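Local coordinates for YHR177W (PDB 4M8B), which binds DNA through its WOPR domain, a member of the Gti1/Pac2 family of fungal transcription regulators, at a contact of chain A with DNA. Residues are numbered along the deposited sequence; one frame, centred on the assembly and turned at random.

A contact of chain A with DNA. Residues 37, 61-66. With nucleotides of chain C; nucleotides of chain B.
The WOPR domain, the DNA-binding unit of the Gti1/Pac2 family, sends Arg64 into the minor groove from the loop Gly61–Thr66, while the backbone amides of Lys63, Arg64 and Trp65 bind phosphates of both strands. Arg64 has CG anti to its carbonyl carbon (chi1 -51°) and runs extended to NE, which places its guanidinium between the sugar of DA13 and the base edge of DG9. One face lies against the deoxyribose ring oxygen O4' of DA13 of chain B, 3.1 Å from CZ. The exocyclic amine N2 of DG9 of chain C lies over the rim of the opposite face, 3.2 Å from CZ. Each partner lies off its own face, towards the rim, and the N-H groups point away from them; the group is therefore sandwiched rather than hydrogen-bonded to O4' and N2, and its charge may be favoured by the negative potential between the phosphate backbones.

On chain B, the phosphate oxygen OP1 of DA14 accepts from Lys63 N at 2.8 Å and Arg64 N at 3.1 Å. Arg37 adds a salt bridge, its NH2 2.9 Å from the same OP1, although the hydrogen-bond geometry there is weak. Bent at chi3 (-50°), Arg37 turns a guanidinium face towards O3' of DA14. Its NH1 bonds in plane to Arg64 O at 3.0 Å, nearly along the carbonyl axis, and less straight to Thr66 OG1, which together would limit the rotation of the guanidinium. Across the groove, Trp65 N donates almost straight to OP1 of DT10 of chain C (2.9 Å, 172° at H), and waters link Trp65 O to the phosphates of DG9 and DT10.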
# COMPACT_ATOMS: atom_id res chain seq x y z
N ARG A 37 -12.69 9.60 -3.41
CA ARG A 37 -12.02 9.80 -2.13
C ARG A 37 -12.95 9.45 -0.98
O ARG A 37 -14.13 9.81 -1.00
CB ARG A 37 -11.55 11.25 -1.98
CG ARG A 37 -10.73 11.51 -0.72
CD ARG A 37 -10.06 12.86 -0.76
NE ARG A 37 -9.33 13.06 -2.01
CZ ARG A 37 -8.06 12.73 -2.21
NH1 ARG A 37 -7.37 12.17 -1.22
NH2 ARG A 37 -7.49 12.95 -3.38
N GLY A 61 -9.53 10.85 -9.87
CA GLY A 61 -9.15 12.20 -9.48
C GLY A 61 -8.31 12.24 -8.22
O GLY A 61 -8.05 13.32 -7.68
N ILE A 62 -7.89 11.07 -7.75
CA ILE A 62 -7.01 10.99 -6.59
C ILE A 62 -5.55 10.92 -7.04
O ILE A 62 -5.17 10.02 -7.79
CB ILE A 62 -7.32 9.76 -5.72
CG1 ILE A 62 -8.80 9.75 -5.33
CG2 ILE A 62 -6.46 9.75 -4.48
CD1 ILE A 62 -9.20 8.56 -4.49
N LYS A 63 -4.75 11.87 -6.57
CA LYS A 63 -3.32 11.89 -6.88
C LYS A 63 -2.50 11.57 -5.64
O LYS A 63 -1.39 11.05 -5.74
CB LYS A 63 -2.91 13.26 -7.43
CG LYS A 63 -3.59 13.61 -8.74
CD LYS A 63 -3.23 15.02 -9.18
CE LYS A 63 -4.00 15.41 -10.43
NZ LYS A 63 -3.82 16.85 -10.75
N ARG A 64 -3.06 11.88 -4.48
CA ARG A 64 -2.44 11.54 -3.21
C ARG A 64 -3.47 10.92 -2.26
O ARG A 64 -4.54 11.48 -2.04
CB ARG A 64 -1.81 12.77 -2.56
CG ARG A 64 -0.89 13.55 -3.47
CD ARG A 64 -0.22 14.68 -2.72
NE ARG A 64 0.52 15.58 -3.60
CZ ARG A 64 1.12 16.69 -3.18
NH1 ARG A 64 1.06 17.04 -1.90
NH2 ARG A 64 1.78 17.45 -4.05
N TRP A 65 -3.12 9.77 -1.70
CA TRP A 65 -4.02 9.03 -0.82
C TRP A 65 -3.97 9.61 0.59
O TRP A 65 -2.89 9.74 1.17
CB TRP A 65 -3.61 7.56 -0.82
CG TRP A 65 -4.45 6.66 0.05
CD1 TRP A 65 -4.11 6.15 1.27
CD2 TRP A 65 -5.75 6.13 -0.26
NE1 TRP A 65 -5.12 5.35 1.74
CE2 TRP A 65 -6.14 5.33 0.82
CE3 TRP A 65 -6.61 6.27 -1.35
CZ2 TRP A 65 -7.36 4.66 0.85
CZ3 TRP A 65 -7.82 5.61 -1.32
CH2 TRP A 65 -8.19 4.81 -0.23
N THR A 66 -5.13 9.96 1.13
CA THR A 66 -5.22 10.54 2.48
C THR A 66 -6.10 9.71 3.40
O THR A 66 -7.28 9.51 3.11
CB THR A 66 -5.74 11.99 2.44
OG1 THR A 66 -6.95 12.05 1.67
CG2 THR A 66 -4.71 12.92 1.82
P DG C 9 -0.34 12.32 4.95
OP1 DG C 9 -1.60 11.62 5.27
OP2 DG C 9 0.86 12.10 5.79
O5' DG C 9 0.04 12.04 3.43
C5' DG C 9 -0.80 12.60 2.43
C4' DG C 9 -0.35 12.22 1.03
O4' DG C 9 0.64 13.17 0.55
C3' DG C 9 0.30 10.86 0.85
O3' DG C 9 -0.06 10.41 -0.46
C2' DG C 9 1.78 11.16 1.04
C1' DG C 9 1.93 12.58 0.49
N9 DG C 9 2.83 13.49 1.19
C8 DG C 9 3.16 13.54 2.53
N7 DG C 9 3.99 14.51 2.82
C5 DG C 9 4.20 15.16 1.61
C6 DG C 9 4.99 16.30 1.28
O6 DG C 9 5.70 16.99 2.03
N1 DG C 9 4.91 16.61 -0.08
C2 DG C 9 4.16 15.92 -1.00
N2 DG C 9 4.18 16.34 -2.28
N3 DG C 9 3.43 14.86 -0.71
C4 DG C 9 3.49 14.55 0.61
P DT C 10 0.50 9.02 -1.04
OP1 DT C 10 -0.49 8.53 -2.03
OP2 DT C 10 0.90 8.18 0.10
O5' DT C 10 1.82 9.46 -1.84
C5' DT C 10 1.68 10.34 -2.94
C4' DT C 10 3.02 10.73 -3.55
O4' DT C 10 3.69 11.73 -2.73
C3' DT C 10 4.05 9.60 -3.73
O3' DT C 10 4.53 9.59 -5.09
C2' DT C 10 5.13 9.99 -2.73
C1' DT C 10 5.08 11.50 -2.84
N1 DT C 10 5.81 12.31 -1.81
C2 DT C 10 6.49 13.47 -2.20
O2 DT C 10 6.53 13.89 -3.34
N3 DT C 10 7.12 14.13 -1.18
C4 DT C 10 7.15 13.78 0.16
O4 DT C 10 7.75 14.46 0.99
C5 DT C 10 6.43 12.57 0.49
C7 DT C 10 6.38 12.06 1.91
C6 DT C 10 5.80 11.90 -0.49
P DA B 13 -1.07 20.67 -7.35
OP1 DA B 13 -0.49 20.31 -8.66
OP2 DA B 13 -1.77 21.97 -7.17
O5' DA B 13 -2.07 19.51 -6.93
C5' DA B 13 -1.60 18.18 -7.01
C4' DA B 13 -1.98 17.37 -5.78
O4' DA B 13 -1.33 17.92 -4.60
C3' DA B 13 -3.46 17.34 -5.45
O3' DA B 13 -3.76 16.02 -5.00
C2' DA B 13 -3.62 18.41 -4.38
C1' DA B 13 -2.29 18.35 -3.64
N9 DA B 13 -1.79 19.60 -3.08
C8 DA B 13 -1.64 20.81 -3.69
N7 DA B 13 -1.14 21.75 -2.91
C5 DA B 13 -0.95 21.10 -1.70
C6 DA B 13 -0.46 21.53 -0.46
N6 DA B 13 -0.04 22.78 -0.23
N1 DA B 13 -0.41 20.63 0.53
C2 DA B 13 -0.83 19.38 0.29
N3 DA B 13 -1.31 18.86 -0.83
C4 DA B 13 -1.35 19.78 -1.79
P DA B 14 -5.29 15.52 -4.87
OP1 DA B 14 -5.25 14.04 -4.86
OP2 DA B 14 -6.11 16.22 -5.88
O5' DA B 14 -5.71 16.01 -3.42
C5' DA B 14 -5.10 15.38 -2.32
C4' DA B 14 -5.30 16.15 -1.02
O4' DA B 14 -4.64 17.43 -1.09
C3' DA B 14 -6.75 16.45 -0.64
O3' DA B 14 -7.08 15.55 0.42
C2' DA B 14 -6.75 17.93 -0.25
C1' DA B 14 -5.27 18.28 -0.15
N9 DA B 14 -4.87 19.64 -0.47
C8 DA B 14 -5.04 20.31 -1.65
N7 DA B 14 -4.56 21.53 -1.65
C5 DA B 14 -4.03 21.67 -0.37
C6 DA B 14 -3.37 22.73 0.27
N6 DA B 14 -3.12 23.90 -0.31
N1 DA B 14 -2.98 22.53 1.54
C2 DA B 14 -3.22 21.35 2.12
N3 DA B 14 -3.84 20.28 1.62
C4 DA B 14 -4.21 20.51 0.36
O HOH W 1 -1.32 7.34 1.43
O HOH W 2 -2.40 9.13 4.14